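Local structure of DUF1573 domain-containing protein (Porphyromonas gingivalis, 2QSV) at residues A[42-47]-A[78-83]; A[104-109]-A[201-206]; A[139-144]-A[174-179]. The protein is of unknown function but may be linked to cysteine peptidase activity, and is represented here by its C-terminal part, two tandem Ig-like beta-sandwich domains. All coordinates share one frame; numbering follows the deposited sequence.

Interaction 1 of 3, residues A[42-47]-A[78-83]; sequences LPSFVS and KDEPLV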
ATOM      1  N   LEU A  42      -8.017   4.953  13.789  1.00 36.68           N
ATOM      2  CA  LEU A  42      -7.171   5.683  12.844  1.00 36.98           C
ATOM      3  C   LEU A  42      -5.879   4.918  12.647  1.00 35.97           C
ATOM      4  O   LEU A  42      -5.385   4.358  13.599  1.00 36.49           O
ATOM      5  CB  LEU A  42      -6.746   7.045  13.416  1.00 37.21           C
ATOM      6  CG  LEU A  42      -7.650   8.271  13.491  1.00 40.16           C
ATOM      7  CD1 LEU A  42      -6.958   9.356  14.334  1.00 41.34           C
ATOM      8  CD2 LEU A  42      -7.967   8.796  12.089  1.00 41.54           C
ATOM      9  N   PRO A  43      -5.300   4.943  11.429  1.00 34.37           N
ATOM     10  CA  PRO A  43      -3.917   4.503  11.234  1.00 33.86           C
ATOM     11  C   PRO A  43      -2.949   5.135  12.242  1.00 33.81           C
ATOM     12  O   PRO A  43      -3.096   6.314  12.578  1.00 32.79           O
ATOM     13  CB  PRO A  43      -3.605   5.006   9.826  1.00 33.66           C
ATOM     14  CG  PRO A  43      -4.894   4.909   9.130  1.00 33.54           C
ATOM     15  CD  PRO A  43      -5.916   5.350  10.159  1.00 33.68           C
ATOM     16  N   SER A  44      -1.968   4.365  12.710  1.00 33.56           N
ATOM     17  CA  SER A  44      -0.985   4.864  13.678  1.00 33.91           C
ATOM     18  C   SER A  44      -0.144   6.046  13.176  1.00 33.81           C
ATOM     19  O   SER A  44       0.489   6.741  13.987  1.00 33.51           O
ATOM     20  CB  SER A  44      -0.031   3.750  14.079  1.00 33.55           C
ATOM     21  OG  SER A  44       0.752   3.362  12.971  1.00 36.26           O
ATOM     22  N   PHE A  45      -0.131   6.256  11.855  1.00 32.55           N
ATOM     23  CA  PHE A  45       0.704   7.285  11.226  1.00 32.25           C
ATOM     24  C   PHE A  45      -0.102   8.498  10.772  1.00 33.71           C
ATOM     25  O   PHE A  45       0.425   9.364  10.069  1.00 32.97           O
ATOM     26  CB  PHE A  45       1.522   6.712  10.037  1.00 30.14           C
ATOM     27  CG  PHE A  45       0.687   5.934   9.014  1.00 27.49           C
ATOM     28  CD1 PHE A  45       0.034   6.581   7.958  1.00 25.99           C
ATOM     29  CD2 PHE A  45       0.564   4.548   9.108  1.00 26.57           C
ATOM     30  CE1 PHE A  45      -0.725   5.850   7.010  1.00 25.99           C
ATOM     31  CE2 PHE A  45      -0.173   3.808   8.158  1.00 26.38           C
ATOM     32  CZ  PHE A  45      -0.803   4.459   7.108  1.00 26.28           C
ATOM     33  N   VAL A  46      -1.374   8.568  11.169  1.00 35.36           N
ATOM     34  CA  VAL A  46      -2.184   9.742  10.835  1.00 36.51           C
ATOM     35  C   VAL A  46      -2.776  10.456  12.051  1.00 38.82           C
ATOM     36  O   VAL A  46      -2.894   9.880  13.132  1.00 38.44           O
ATOM     37  CB  VAL A  46      -3.320   9.484   9.781  1.00 36.21           C
ATOM     38  CG1 VAL A  46      -2.852   8.674   8.576  1.00 31.01           C
ATOM     39  CG2 VAL A  46      -4.556   8.921  10.422  1.00 36.41           C
ATOM     40  N   SER A  47      -3.152  11.715  11.824  1.00 41.56           N
ATOM     41  CA  SER A  47      -3.865  12.567  12.772  1.00 44.38           C
ATOM     42  C   SER A  47      -5.202  12.968  12.189  1.00 45.32           C
ATOM     43  O   SER A  47      -5.284  13.301  10.988  1.00 45.45           O
ATOM     44  CB  SER A  47      -3.064  13.838  13.031  1.00 44.52           C
ATOM     45  OG  SER A  47      -2.401  13.732  14.265  1.00 49.58           O
ATOM     46  N   LYS A  78       3.277   0.892   4.629  1.00 24.84           N
ATOM     47  CA  LYS A  78       2.368   0.733   5.752  1.00 25.10           C
ATOM     48  C   LYS A  78       0.963   0.739   5.176  1.00 26.17           C
ATOM     49  O   LYS A  78       0.650   1.551   4.311  1.00 27.23           O
ATOM     50  CB  LYS A  78       2.550   1.900   6.741  1.00 24.83           C
ATOM     51  CG  LYS A  78       4.011   2.306   7.025  1.00 23.78           C
ATOM     52  CD  LYS A  78       4.743   1.147   7.762  1.00 26.40           C
ATOM     53  CE  LYS A  78       6.221   1.461   7.963  1.00 27.12           C
ATOM     54  NZ  LYS A  78       6.944   0.273   8.524  1.00 30.75           N
ATOM     55  N   ASP A  79       0.132  -0.184   5.613  1.00 26.84           N
ATOM     56  CA  ASP A  79      -1.266  -0.263   5.187  1.00 28.88           C
ATOM     57  C   ASP A  79      -2.076  -0.428   6.442  1.00 28.90           C
ATOM     58  O   ASP A  79      -1.925  -1.426   7.114  1.00 28.96           O
ATOM     59  CB  ASP A  79      -1.509  -1.489   4.302  1.00 29.00           C
ATOM     60  CG  ASP A  79      -0.656  -1.484   3.065  1.00 33.60           C
ATOM     61  OD1 ASP A  79      -0.801  -0.569   2.227  1.00 40.39           O
ATOM     62  OD2 ASP A  79       0.161  -2.407   2.903  1.00 42.23           O
ATOM     63  N   GLU A  80      -2.874   0.578   6.801  1.00 28.67           N
ATOM     64  CA  GLU A  80      -3.680   0.522   8.016  1.00 28.44           C
ATOM     65  C   GLU A  80      -5.070   1.093   7.749  1.00 28.70           C
ATOM     66  O   GLU A  80      -5.199   2.073   7.018  1.00 28.22           O
ATOM     67  CB  GLU A  80      -3.003   1.296   9.149  1.00 28.36           C
ATOM     68  CG  GLU A  80      -1.726   0.636   9.744  1.00 30.60           C
ATOM     69  CD  GLU A  80      -1.332   1.257  11.077  1.00 34.08           C
ATOM     70  OE1 GLU A  80      -2.221   1.604  11.910  1.00 35.11           O
ATOM     71  OE2 GLU A  80      -0.131   1.429  11.289  1.00 36.62           O
ATOM     72  N   PRO A  81      -6.117   0.470   8.329  1.00 28.98           N
ATOM     73  CA  PRO A  81      -7.482   0.934   8.040  1.00 29.15           C
ATOM     74  C   PRO A  81      -7.919   2.190   8.805  1.00 29.65           C
ATOM     75  O   PRO A  81      -7.556   2.422   9.964  1.00 29.89           O
ATOM     76  CB  PRO A  81      -8.354  -0.270   8.439  1.00 29.07           C
ATOM     77  CG  PRO A  81      -7.585  -0.902   9.607  1.00 29.47           C
ATOM     78  CD  PRO A  81      -6.102  -0.703   9.244  1.00 28.34           C
ATOM     79  N   LEU A  82      -8.692   3.019   8.130  1.00 30.85           N
ATOM     80  CA  LEU A  82      -9.493   4.027   8.810  1.00 31.33           C
ATOM     81  C   LEU A  82     -10.887   3.380   9.037  1.00 31.23           C
ATOM     82  O   LEU A  82     -11.588   3.002   8.088  1.00 30.57           O
ATOM     83  CB  LEU A  82      -9.556   5.282   7.933  1.00 30.89           C
ATOM     84  CG  LEU A  82     -10.448   6.422   8.430  1.00 34.04           C
ATOM     85  CD1 LEU A  82      -9.700   7.193   9.500  1.00 34.71           C
ATOM     86  CD2 LEU A  82     -10.808   7.348   7.271  1.00 35.40           C
ATOM     87  N   VAL A  83     -11.281   3.204  10.289  1.00 32.49           N
ATOM     88  CA  VAL A  83     -12.520   2.444  10.541  1.00 33.18           C
ATOM     89  C   VAL A  83     -13.717   3.371  10.811  1.00 34.55           C
ATOM     90  O   VAL A  83     -13.713   4.167  11.750  1.00 33.97           O
ATOM     91  CB  VAL A  83     -12.345   1.352  11.639  1.00 33.01           C
ATOM     92  CG1 VAL A  83     -13.596   0.436  11.695  1.00 32.09           C
ATOM     93  CG2 VAL A  83     -11.093   0.513  11.344  1.00 30.44           C
TER

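Interaction 2 of 3, residues A[104-109]-A[201-206]; sequences PLVDNF and SIICND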
ATOM      1  N   PRO A 104       3.947   4.888   1.718  1.00 23.89           N
ATOM      2  CA  PRO A 104       5.311   4.487   1.319  1.00 23.25           C
ATOM      3  C   PRO A 104       6.348   5.260   2.114  1.00 22.73           C
ATOM      4  O   PRO A 104       6.742   6.347   1.721  1.00 22.51           O
ATOM      5  CB  PRO A 104       5.386   4.846  -0.197  1.00 22.97           C
ATOM      6  CG  PRO A 104       3.945   5.476  -0.558  1.00 24.21           C
ATOM      7  CD  PRO A 104       3.367   5.888   0.792  1.00 23.63           C
ATOM      8  N   LEU A 105       6.769   4.700   3.251  1.00 22.22           N
ATOM      9  CA  LEU A 105       7.674   5.379   4.160  1.00 21.95           C
ATOM     10  C   LEU A 105       9.105   4.970   3.782  1.00 22.57           C
ATOM     11  O   LEU A 105       9.438   3.761   3.755  1.00 22.17           O
ATOM     12  CB  LEU A 105       7.349   5.037   5.628  1.00 21.39           C
ATOM     13  CG  LEU A 105       8.242   5.725   6.668  1.00 21.42           C
ATOM     14  CD1 LEU A 105       8.136   7.267   6.643  1.00 19.10           C
ATOM     15  CD2 LEU A 105       8.018   5.197   8.119  1.00 20.90           C
ATOM     16  N   VAL A 106       9.940   5.954   3.440  1.00 22.80           N
ATOM     17  CA  VAL A 106      11.322   5.672   3.003  1.00 23.84           C
ATOM     18  C   VAL A 106      12.358   6.186   4.029  1.00 25.29           C
ATOM     19  O   VAL A 106      11.997   6.883   4.974  1.00 25.31           O
ATOM     20  CB  VAL A 106      11.617   6.208   1.526  1.00 23.93           C
ATOM     21  CG1 VAL A 106      10.630   5.574   0.500  1.00 20.38           C
ATOM     22  CG2 VAL A 106      11.576   7.727   1.451  1.00 23.57           C
ATOM     23  N   ASP A 107      13.634   5.866   3.815  1.00 25.82           N
ATOM     24  CA  ASP A 107      14.735   6.390   4.639  1.00 27.85           C
ATOM     25  C   ASP A 107      14.936   7.902   4.578  1.00 29.55           C
ATOM     26  O   ASP A 107      14.697   8.563   3.549  1.00 28.03           O
ATOM     27  CB  ASP A 107      16.056   5.719   4.255  1.00 27.26           C
ATOM     28  CG  ASP A 107      16.074   4.228   4.610  1.00 28.15           C
ATOM     29  OD1 ASP A 107      16.228   3.918   5.808  1.00 31.05           O
ATOM     30  OD2 ASP A 107      15.898   3.369   3.707  1.00 28.28           O
ATOM     31  N   ASN A 108      15.419   8.447   5.688  1.00 31.86           N
ATOM     32  CA  ASN A 108      15.975   9.803   5.657  1.00 33.85           C
ATOM     33  C   ASN A 108      17.372   9.820   5.029  1.00 34.51           C
ATOM     34  O   ASN A 108      18.399   9.771   5.738  1.00 34.56           O
ATOM     35  CB  ASN A 108      15.948  10.426   7.065  1.00 34.83           C
ATOM     36  CG  ASN A 108      16.411  11.882   7.075  1.00 36.77           C
ATOM     37  OD1 ASN A 108      16.497  12.546   6.043  1.00 39.10           O
ATOM     38  ND2 ASN A 108      16.762  12.358   8.254  1.00 39.57           N
ATOM     39  N   PHE A 109      17.401   9.914   3.695  1.00 34.65           N
ATOM     40  CA  PHE A 109      18.616   9.724   2.932  1.00 35.15           C
ATOM     41  C   PHE A 109      19.687  10.800   3.140  1.00 37.17           C
ATOM     42  O   PHE A 109      20.864  10.459   3.079  1.00 36.80           O
ATOM     43  CB  PHE A 109      18.354   9.510   1.422  1.00 33.47           C
ATOM     44  CG  PHE A 109      17.713   8.189   1.091  1.00 30.75           C
ATOM     45  CD1 PHE A 109      18.444   6.978   1.178  1.00 28.15           C
ATOM     46  CD2 PHE A 109      16.374   8.137   0.690  1.00 27.70           C
ATOM     47  CE1 PHE A 109      17.857   5.752   0.893  1.00 24.27           C
ATOM     48  CE2 PHE A 109      15.755   6.915   0.414  1.00 25.68           C
ATOM     49  CZ  PHE A 109      16.498   5.713   0.487  1.00 25.27           C
ATOM     50  N   SER A 201       5.810  -3.880  -5.636  1.00 17.30           N
ATOM     51  CA  SER A 201       6.380  -2.651  -5.109  1.00 19.16           C
ATOM     52  C   SER A 201       7.437  -2.957  -4.051  1.00 19.20           C
ATOM     53  O   SER A 201       7.190  -3.753  -3.109  1.00 21.48           O
ATOM     54  CB  SER A 201       5.296  -1.760  -4.493  1.00 18.44           C
ATOM     55  OG  SER A 201       4.355  -1.379  -5.491  1.00 21.78           O
ATOM     56  N   ILE A 202       8.612  -2.353  -4.231  1.00 18.59           N
ATOM     57  CA  ILE A 202       9.744  -2.592  -3.311  1.00 18.52           C
ATOM     58  C   ILE A 202      10.189  -1.303  -2.720  1.00 17.11           C
ATOM     59  O   ILE A 202      10.517  -0.402  -3.420  1.00 17.48           O
ATOM     60  CB  ILE A 202      10.984  -3.287  -4.046  1.00 18.71           C
ATOM     61  CG1 ILE A 202      10.558  -4.638  -4.675  1.00 16.74           C
ATOM     62  CG2 ILE A 202      12.213  -3.393  -3.047  1.00 16.78           C
ATOM     63  CD1 ILE A 202      11.600  -5.271  -5.649  1.00 20.61           C
ATOM     64  N   ILE A 203      10.190  -1.210  -1.407  1.00 17.20           N
ATOM     65  CA  ILE A 203      10.783  -0.068  -0.745  1.00 16.78           C
ATOM     66  C   ILE A 203      12.170  -0.489  -0.209  1.00 17.88           C
ATOM     67  O   ILE A 203      12.270  -1.492   0.462  1.00 17.43           O
ATOM     68  CB  ILE A 203       9.888   0.486   0.357  1.00 16.78           C
ATOM     69  CG1 ILE A 203       8.640   1.139  -0.331  1.00 20.57           C
ATOM     70  CG2 ILE A 203      10.660   1.557   1.207  1.00 17.21           C
ATOM     71  CD1 ILE A 203       7.687   1.756   0.570  1.00 23.48           C
ATOM     72  N   CYS A 204      13.203   0.278  -0.535  1.00 17.64           N
ATOM     73  CA  CYS A 204      14.581  -0.126  -0.254  1.00 19.77           C
ATOM     74  C   CYS A 204      15.369   1.117   0.018  1.00 20.51           C
ATOM     75  O   CYS A 204      14.883   2.249  -0.156  1.00 20.11           O
ATOM     76  CB  CYS A 204      15.184  -0.918  -1.441  1.00 18.54           C
ATOM     77  SG  CYS A 204      15.307   0.061  -2.944  1.00 22.71           S
ATOM     78  N   ASN A 205      16.626   0.921   0.395  1.00 21.20           N
ATOM     79  CA  ASN A 205      17.475   2.024   0.779  1.00 20.43           C
ATOM     80  C   ASN A 205      18.365   2.445  -0.358  1.00 20.51           C
ATOM     81  O   ASN A 205      19.529   2.789  -0.132  1.00 20.92           O
ATOM     82  CB  ASN A 205      18.294   1.672   2.051  1.00 21.04           C
ATOM     83  CG  ASN A 205      19.352   0.599   1.798  1.00 20.06           C
ATOM     84  OD1 ASN A 205      19.268  -0.149   0.817  1.00 20.42           O
ATOM     85  ND2 ASN A 205      20.394   0.559   2.663  1.00 18.56           N
ATOM     86  N   ASP A 206      17.850   2.373  -1.598  1.00 19.92           N
ATOM     87  CA  ASP A 206      18.495   2.971  -2.767  1.00 19.82           C
ATOM     88  C   ASP A 206      18.095   4.475  -2.819  1.00 21.56           C
ATOM     89  O   ASP A 206      16.940   4.793  -3.086  1.00 20.67           O
ATOM     90  CB  ASP A 206      18.104   2.190  -4.039  1.00 19.21           C
ATOM     91  CG  ASP A 206      18.717   2.730  -5.329  1.00 20.23           C
ATOM     92  OD1 ASP A 206      19.176   3.887  -5.407  1.00 21.71           O
ATOM     93  OD2 ASP A 206      18.729   1.970  -6.334  1.00 18.96           O
TER
HETATM   94  O   HOH W   1      13.861   3.687   1.850  1.00 27.74           O

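Interaction 3 of 3, residues A[139-144]-A[174-179]; sequences AIEIRN and GGSTLL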
ATOM      1  N   ALA A 139      11.597 -16.006 -11.102  1.00 26.06           N
ATOM      2  CA  ALA A 139      12.536 -15.448 -10.131  1.00 26.29           C
ATOM      3  C   ALA A 139      13.234 -14.269 -10.770  1.00 24.77           C
ATOM      4  O   ALA A 139      13.672 -14.362 -11.880  1.00 27.02           O
ATOM      5  CB  ALA A 139      13.530 -16.506  -9.708  1.00 26.28           C
ATOM      6  N   ILE A 140      13.282 -13.141 -10.095  1.00 23.09           N
ATOM      7  CA  ILE A 140      14.034 -12.021 -10.597  1.00 21.95           C
ATOM      8  C   ILE A 140      15.226 -11.844  -9.676  1.00 21.68           C
ATOM      9  O   ILE A 140      15.066 -11.801  -8.463  1.00 21.89           O
ATOM     10  CB  ILE A 140      13.160 -10.738 -10.656  1.00 22.45           C
ATOM     11  CG1 ILE A 140      12.234 -10.790 -11.905  1.00 24.01           C
ATOM     12  CG2 ILE A 140      13.987  -9.449 -10.689  1.00 23.02           C
ATOM     13  CD1 ILE A 140      11.231  -9.664 -11.947  1.00 22.56           C
ATOM     14  N   GLU A 141      16.414 -11.731 -10.260  1.00 20.48           N
ATOM     15  CA  GLU A 141      17.609 -11.490  -9.483  1.00 20.67           C
ATOM     16  C   GLU A 141      17.728 -10.027  -9.118  1.00 20.22           C
ATOM     17  O   GLU A 141      17.674  -9.115  -9.970  1.00 21.09           O
ATOM     18  CB  GLU A 141      18.864 -11.980 -10.244  1.00 20.09           C
ATOM     19  CG  GLU A 141      20.146 -11.738  -9.421  1.00 24.28           C
ATOM     20  CD  GLU A 141      21.418 -12.337 -10.037  1.00 29.65           C
ATOM     21  OE1 GLU A 141      21.603 -12.311 -11.248  1.00 35.80           O
ATOM     22  OE2 GLU A 141      22.274 -12.782  -9.282  1.00 35.53           O
ATOM     23  N   ILE A 142      17.855  -9.786  -7.836  1.00 19.13           N
ATOM     24  CA  ILE A 142      18.034  -8.461  -7.372  1.00 19.73           C
ATOM     25  C   ILE A 142      19.489  -8.269  -6.970  1.00 21.19           C
ATOM     26  O   ILE A 142      19.974  -8.951  -6.086  1.00 20.34           O
ATOM     27  CB  ILE A 142      17.126  -8.164  -6.169  1.00 19.99           C
ATOM     28  CG1 ILE A 142      15.626  -8.193  -6.582  1.00 17.45           C
ATOM     29  CG2 ILE A 142      17.572  -6.841  -5.516  1.00 18.74           C
ATOM     30  CD1 ILE A 142      14.673  -7.941  -5.360  1.00 18.21           C
ATOM     31  N   ARG A 143      20.112  -7.249  -7.534  0.50 19.84           N
ATOM     32  CA  ARG A 143      21.511  -7.074  -7.388  0.50 19.57           C
ATOM     33  C   ARG A 143      21.801  -5.790  -6.610  0.50 19.37           C
ATOM     34  O   ARG A 143      21.152  -4.757  -6.845  0.50 17.30           O
ATOM     35  CB  ARG A 143      22.080  -6.982  -8.783  0.50 19.43           C
ATOM     36  CG  ARG A 143      23.439  -7.504  -8.893  0.50 19.93           C
ATOM     37  CD  ARG A 143      23.936  -7.409 -10.305  0.50 14.37           C
ATOM     38  NE  ARG A 143      25.288  -6.872 -10.269  0.50 15.30           N
ATOM     39  CZ  ARG A 143      26.061  -6.671 -11.331  0.50 14.30           C
ATOM     40  NH1 ARG A 143      25.596  -6.950 -12.547  0.50 15.17           N
ATOM     41  NH2 ARG A 143      27.278  -6.135 -11.181  0.50 12.01           N
ATOM     42  N   ASN A 144      22.766  -5.853  -5.687  1.00 18.21           N
ATOM     43  CA  ASN A 144      23.297  -4.636  -5.058  1.00 17.73           C
ATOM     44  C   ASN A 144      24.594  -4.199  -5.698  1.00 18.88           C
ATOM     45  O   ASN A 144      25.650  -4.916  -5.653  1.00 16.54           O
ATOM     46  CB  ASN A 144      23.432  -4.802  -3.501  1.00 18.10           C
ATOM     47  CG  ASN A 144      24.027  -3.558  -2.824  1.00 17.24           C
ATOM     48  OD1 ASN A 144      23.942  -2.453  -3.358  1.00 20.60           O
ATOM     49  ND2 ASN A 144      24.588  -3.724  -1.630  1.00 16.98           N
ATOM     50  N   GLY A 174      27.899  -5.937  -4.360  1.00 16.26           N
ATOM     51  CA  GLY A 174      28.198  -6.946  -5.330  1.00 15.90           C
ATOM     52  C   GLY A 174      27.439  -8.241  -5.224  1.00 16.25           C
ATOM     53  O   GLY A 174      27.566  -9.096  -6.111  1.00 16.27           O
ATOM     54  N   GLY A 175      26.652  -8.389  -4.157  1.00 17.05           N
ATOM     55  CA  GLY A 175      25.839  -9.575  -3.989  1.00 18.36           C
ATOM     56  C   GLY A 175      24.463  -9.476  -4.640  1.00 19.03           C
ATOM     57  O   GLY A 175      24.089  -8.440  -5.209  1.00 16.92           O
ATOM     58  N   SER A 176      23.721 -10.569  -4.563  1.00 20.83           N
ATOM     59  CA  SER A 176      22.370 -10.597  -5.107  1.00 23.54           C
ATOM     60  C   SER A 176      21.497 -11.577  -4.327  1.00 24.18           C
ATOM     61  O   SER A 176      22.000 -12.416  -3.525  1.00 24.22           O
ATOM     62  CB  SER A 176      22.398 -10.922  -6.592  1.00 24.07           C
ATOM     63  OG  SER A 176      22.782 -12.266  -6.778  1.00 29.02           O
ATOM     64  N   THR A 177      20.194 -11.474  -4.546  1.00 21.67           N
ATOM     65  CA  THR A 177      19.236 -12.406  -3.953  1.00 21.34           C
ATOM     66  C   THR A 177      18.157 -12.686  -5.014  1.00 21.11           C
ATOM     67  O   THR A 177      18.025 -11.942  -5.985  1.00 21.17           O
ATOM     68  CB  THR A 177      18.679 -11.909  -2.595  1.00 21.02           C
ATOM     69  OG1 THR A 177      18.032 -12.983  -1.934  1.00 22.21           O
ATOM     70  CG2 THR A 177      17.647 -10.716  -2.711  1.00 22.35           C
ATOM     71  N   LEU A 178      17.423 -13.770  -4.864  1.00 20.07           N
ATOM     72  CA  LEU A 178      16.293 -14.011  -5.776  1.00 20.78           C
ATOM     73  C   LEU A 178      15.004 -13.492  -5.152  1.00 20.21           C
ATOM     74  O   LEU A 178      14.761 -13.666  -3.952  1.00 18.84           O
ATOM     75  CB  LEU A 178      16.176 -15.511  -6.073  1.00 20.71           C
ATOM     76  CG  LEU A 178      17.285 -16.008  -6.977  1.00 23.48           C
ATOM     77  CD1 LEU A 178      17.127 -17.482  -7.266  1.00 20.95           C
ATOM     78  CD2 LEU A 178      17.256 -15.219  -8.248  1.00 23.88           C
ATOM     79  N   LEU A 179      14.228 -12.797  -5.975  1.00 20.56           N
ATOM     80  CA  LEU A 179      12.820 -12.478  -5.691  1.00 20.02           C
ATOM     81  C   LEU A 179      11.992 -13.594  -6.263  1.00 18.67           C
ATOM     82  O   LEU A 179      11.998 -13.806  -7.457  1.00 18.01           O
ATOM     83  CB  LEU A 179      12.434 -11.140  -6.341  1.00 19.44           C
ATOM     84  CG  LEU A 179      11.012 -10.598  -6.057  1.00 19.69           C
ATOM     85  CD1 LEU A 179      10.798 -10.324  -4.584  1.00 17.16           C
ATOM     86  CD2 LEU A 179      10.837  -9.336  -6.899  1.00 16.17           C
TER

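Interaction 1 of 3, residues A[42-47]-A[78-83]
The ring of F45 and the carboxylate of E80, the two flat groups of this contact, are turned almost upright to each other, their planes 84° apart. Over the centre of one ring face lies P43 CB, 3.9 Å above the plane. K78 CB comes to 3.6 Å from F45 CE2, and E80 OE2 lies near F45 CD2. The first torsion of F45 sets CG between its own backbone N and carbonyl carbon (chi1 51°); the ring then lies with one face against P43 CB.

The carboxylate grips S44 with both oxygens. S44 N donates to E80 OE1 at 2.9 Å from well above the carboxylate plane, whereas S44 OG reaches E80 OE2 on its syn side at 2.7 Å, closer to that plane. One side chain thus holds both the amide and the hydroxyl of a single residue. Beside it, P43 CD rests 3.4 Å from P81 O, and P43 CB packs on E80 CB. Farther along, L42 and L82 lie side by side, with L42 CD2 and L82 CD1 3.5 Å apart. The amine of K78 is bonded outside the pair, to P74 O.

Residues P43 to V46 form a type I beta turn, closed by V46 N to P43 O at 3.2 Å. The turn carries the chain from strand 35-41, in the same sheet as strand 76-87, to strand 46-47 in the facing sheet, a crossing between sheets as found in Ig-like beta sandwiches.

Interaction 2 of 3, residues A[104-109]-A[201-206]
I203 against P104 and V106, and F109 against the backbone of C204 to D206, make this an interdomain contact between two Ig-like beta sandwiches. The end of strand 94-105 and the linker after it run roughly alongside the end of strand 195-204, which belongs to the second sandwich, and the interface is mainly apolar and buried.

I203 supplies the apolar centre with two branches. Its CD1 touches P104 CB at 3.9 Å, while CG2 lies 3.6 Å from L105 O and also reaches V106 CG1; the V106 and I203 side chains cross at about a right angle. S154 and L211 of the second domain lie against I203 as well.

Farther along the linker, F109 presents its rim to the backbone of C204 and N205. N205 O lies 3.6 Å from F109 CE1, near the ring plane, and C204 O also sits at that edge. One ring face is covered within the linker by D107 CB, 3.7 Å above its centre.

D107 carries the polar part. Its OD2 approaches N205 CB to 3.4 Å and is hydrogen-bonded to H153. A single water completes the join: it accepts from D107 N at 2.9 Å and donates both to D107 OD2 and, at 2.7 Å, to C204 O.

Interaction 3 of 3, residues A[139-144]-A[174-179]
I142 and L179 meet obliquely at the apolar centre, I142 CD1 lying 4.0 Å from L179 CB. I140, paired with L179, continues this buried face, which T177 shares. The two strands are joined by a regular antiparallel ladder: I140 and I142 each exchange two backbone bonds, with L179 and T177 respectively, and I142 N to T177 O is 2.8 Å and nearly straight (172°). Beyond the bridges the pairing continues into the loop at G174-G175, where N144 N donates to G175 O and G174 N, more bent, to N144 O. G174 has a positive phi (75°), a backbone shape that favours glycine.

The opposite face carries E141, R143, S176 and L178 and is more polar. E141 CG stands anti to the backbone N (chi1 -180°) and the chain runs on extended, reaching diagonally past the pairing so that S176 OG donates to OE2 at 2.6 Å from the anti side. L178 CD2 packs against the start of the same side chain, 4.1 Å from E141 CB.

The N144 amide is bonded outside the pair, ND2 to the carbonyls of G148 and I171, OD1 to the amides of G146 and V119. Strand 120-121 flanks 136-144 and strand 162-166 flanks 176-183, while I142 and L179 reach strand 150-157, and I140 and L179 strand 211-219, of the facing sheet.

Taken together, the three contacts show how a chain of two Ig-like domains uses different chemistry in different places. Interaction 3 is regular sheet pairing within the second domain, one face buried and the other at least partly exposed. Interaction 1, partly buried, joins a turn to a strand of the first domain through bonds from a backbone amide and a hydroxyl to one carboxylate. Interaction 2, the most buried, joins the two domains by apolar packing and a water bridge. It touches both others: K78 packs on L105, strands 76-87 and 94-105 being sheet neighbours, and I202 packs on I142. Interactions 1 and 3 do not touch, their nearest atoms being about 15 Å apart.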